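Side-chain contact in putative alpha/beta hydrolase fold protein (PDB 5A62), which probably acts as a hydrolase, most likely a carboxylesterase, of the alpha/beta hydrolase fold in an ammonia-oxidizing archaeon: residues D165-K170 with V251-K256. Sequence-based numbering, arbitrary orientation.
Sequences DLFADK and VIEKPK
F167 reaches across to I252 and E253, joining the loop before helix 170-180 to the short helix 250-253 that follows the last strand of the alpha/beta hydrolase sheet. The apolar part is a CH-pi contact: the I252 methyl CG2 sits over one face of the F167 ring, 4.1 Å from its centroid and 29° off the normal. CG2 stands anti to the backbone N, and this branch, together with CB, meets ring carbons CE1 and CZ; CB lies 3.8 Å from F167 CE1. Both side chains are apolar and buried, the flat ring taking a methyl on its face. L166 CG lies over the opposite face, off toward the rim.

The polar part belongs to E253. Its extended chain passes the ring edge and carries OE2 near the ring plane, 3.5 Å from F167 CD1, where the slightly positive C-H rim suits a carboxylate oxygen; the carboxylate and ring planes are 52° apart. No direct hydrogen bond links the segments; two waters do so instead. Each accepts from a loop amide and donates to OE2: one bridges from A168 N, the other from D169 N, whose residue N-caps helix 170-180. The shorter water bond to E253 OE2, 2.7 Å, comes from the water held by A168 N.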
loop_
_atom_site.group_PDB
_atom_site.type_symbol
_atom_site.label_atom_id
_atom_site.label_comp_id
_atom_site.label_asym_id
_atom_site.label_seq_id
_atom_site.Cartn_x
_atom_site.Cartn_y
_atom_site.Cartn_z
ATOM N N ASP A 165 13.630 -20.813 -18.146
ATOM C CA ASP A 165 13.968 -20.099 -16.926
ATOM C C ASP A 165 13.906 -18.643 -17.235
ATOM O O ASP A 165 13.847 -18.227 -18.359
ATOM C CB ASP A 165 15.354 -20.471 -16.470
ATOM C CG ASP A 165 15.400 -21.857 -15.835
ATOM O OD1 ASP A 165 14.319 -22.496 -15.690
ATOM O OD2 ASP A 165 16.503 -22.276 -15.459
ATOM N N LEU A 166 13.949 -17.842 -16.186
ATOM C CA LEU A 166 13.948 -16.411 -16.346
ATOM C C LEU A 166 15.085 -15.904 -17.285
ATOM O O LEU A 166 14.837 -15.050 -18.109
ATOM C CB LEU A 166 14.118 -15.751 -14.985
ATOM C CG LEU A 166 13.914 -14.231 -14.909
ATOM C CD1 LEU A 166 12.564 -13.798 -15.431
ATOM C CD2 LEU A 166 14.044 -13.764 -13.505
ATOM N N PHE A 167 16.298 -16.418 -17.160
ATOM C CA PHE A 167 17.405 -16.068 -18.045
ATOM C C PHE A 167 17.934 -17.337 -18.628
ATOM O O PHE A 167 18.161 -18.338 -17.888
ATOM C CB PHE A 167 18.515 -15.364 -17.262
ATOM C CG PHE A 167 18.042 -14.131 -16.535
ATOM C CD1 PHE A 167 17.743 -12.976 -17.258
ATOM C CD2 PHE A 167 17.850 -14.117 -15.178
ATOM C CE1 PHE A 167 17.267 -11.850 -16.625
ATOM C CE2 PHE A 167 17.359 -12.992 -14.537
ATOM C CZ PHE A 167 17.045 -11.852 -15.262
ATOM N N ALA A 168 18.263 -17.268 -19.892
ATOM C CA ALA A 168 18.867 -18.424 -20.573
ATOM C C ALA A 168 20.352 -18.654 -20.213
ATOM O O ALA A 168 20.809 -19.773 -20.189
ATOM C CB ALA A 168 18.753 -18.231 -22.065
ATOM N N ASP A 169 21.058 -17.563 -19.919
ATOM C CA ASP A 169 22.495 -17.494 -19.678
ATOM C C ASP A 169 22.722 -17.410 -18.155
ATOM O O ASP A 169 22.233 -16.472 -17.491
ATOM C CB ASP A 169 23.018 -16.284 -20.466
ATOM C CG ASP A 169 24.552 -16.123 -20.405
ATOM O OD1 ASP A 169 25.237 -16.748 -19.531
ATOM O OD2 ASP A 169 25.019 -15.337 -21.246
ATOM N N LYS A 170 23.436 -18.371 -17.565
ATOM C CA LYS A 170 23.827 -18.376 -16.155
ATOM C C LYS A 170 24.488 -17.096 -15.798
ATOM O O LYS A 170 24.378 -16.667 -14.647
ATOM C CB LYS A 170 24.758 -19.563 -15.743
ATOM C CG LYS A 170 25.154 -19.595 -14.240
ATOM C CD LYS A 170 25.879 -20.870 -13.780
ATOM C CE LYS A 170 26.291 -20.825 -12.336
ATOM N NZ LYS A 170 27.310 -19.831 -12.073
ATOM N N VAL A 251 17.260 -5.011 -18.348
ATOM C CA VAL A 251 18.402 -4.314 -17.787
ATOM C C VAL A 251 19.468 -5.301 -17.261
ATOM O O VAL A 251 20.614 -4.948 -17.091
ATOM C CB VAL A 251 17.957 -3.310 -16.696
ATOM C CG1 VAL A 251 17.191 -3.993 -15.588
ATOM C CG2 VAL A 251 19.103 -2.536 -16.099
ATOM N N ILE A 252 19.087 -6.526 -16.990
ATOM C CA ILE A 252 20.061 -7.551 -16.623
ATOM C C ILE A 252 20.719 -8.086 -17.900
ATOM O O ILE A 252 21.941 -8.276 -17.890
ATOM C CB ILE A 252 19.360 -8.712 -15.899
ATOM C CG1 ILE A 252 18.812 -8.229 -14.570
ATOM C CG2 ILE A 252 20.256 -9.945 -15.738
ATOM C CD1 ILE A 252 19.811 -7.771 -13.582
ATOM N N GLU A 253 19.935 -8.346 -18.951
ATOM C CA GLU A 253 20.488 -8.935 -20.170
ATOM C C GLU A 253 21.287 -7.947 -21.007
ATOM O O GLU A 253 22.197 -8.352 -21.720
ATOM C CB GLU A 253 19.389 -9.505 -20.997
ATOM C CG GLU A 253 18.787 -10.704 -20.277
ATOM C CD GLU A 253 18.005 -11.624 -21.202
ATOM O OE1 GLU A 253 17.768 -11.247 -22.383
ATOM O OE2 GLU A 253 17.620 -12.726 -20.781
ATOM N N LYS A 254 20.916 -6.672 -20.965
ATOM C CA LYS A 254 21.632 -5.589 -21.650
ATOM C C LYS A 254 21.817 -5.864 -23.137
ATOM O O LYS A 254 22.939 -5.824 -23.641
ATOM C CB LYS A 254 22.979 -5.268 -20.952
ATOM C CG LYS A 254 22.803 -4.945 -19.470
ATOM C CD LYS A 254 23.986 -4.234 -18.837
ATOM C CE LYS A 254 23.817 -3.949 -17.334
ATOM N NZ LYS A 254 22.657 -3.159 -17.023
ATOM N N PRO A 255 20.735 -6.052 -23.864
ATOM C CA PRO A 255 20.915 -6.231 -25.307
ATOM C C PRO A 255 21.387 -5.002 -25.975
ATOM O O PRO A 255 20.952 -3.887 -25.698
ATOM C CB PRO A 255 19.522 -6.630 -25.766
ATOM C CG PRO A 255 18.621 -5.983 -24.784
ATOM C CD PRO A 255 19.327 -6.108 -23.472
ATOM N N LYS A 256 22.263 -5.168 -26.970
ATOM C CA LYS A 256 22.842 -4.012 -27.631
ATOM C C LYS A 256 21.832 -3.039 -28.240
ATOM O O LYS A 256 21.970 -1.821 -28.172
ATOM C CB LYS A 256 23.780 -4.481 -28.765
ATOM C CG LYS A 256 24.405 -3.315 -29.521
ATOM C CD LYS A 256 25.301 -3.782 -30.665
ATOM C CE LYS A 256 26.349 -2.729 -31.012
ATOM N NZ LYS A 256 25.768 -1.555 -31.720
HETATM O O HOH W 1 17.122 -15.252 -21.668
HETATM O O HOH W 2 19.960 -14.624 -20.718
#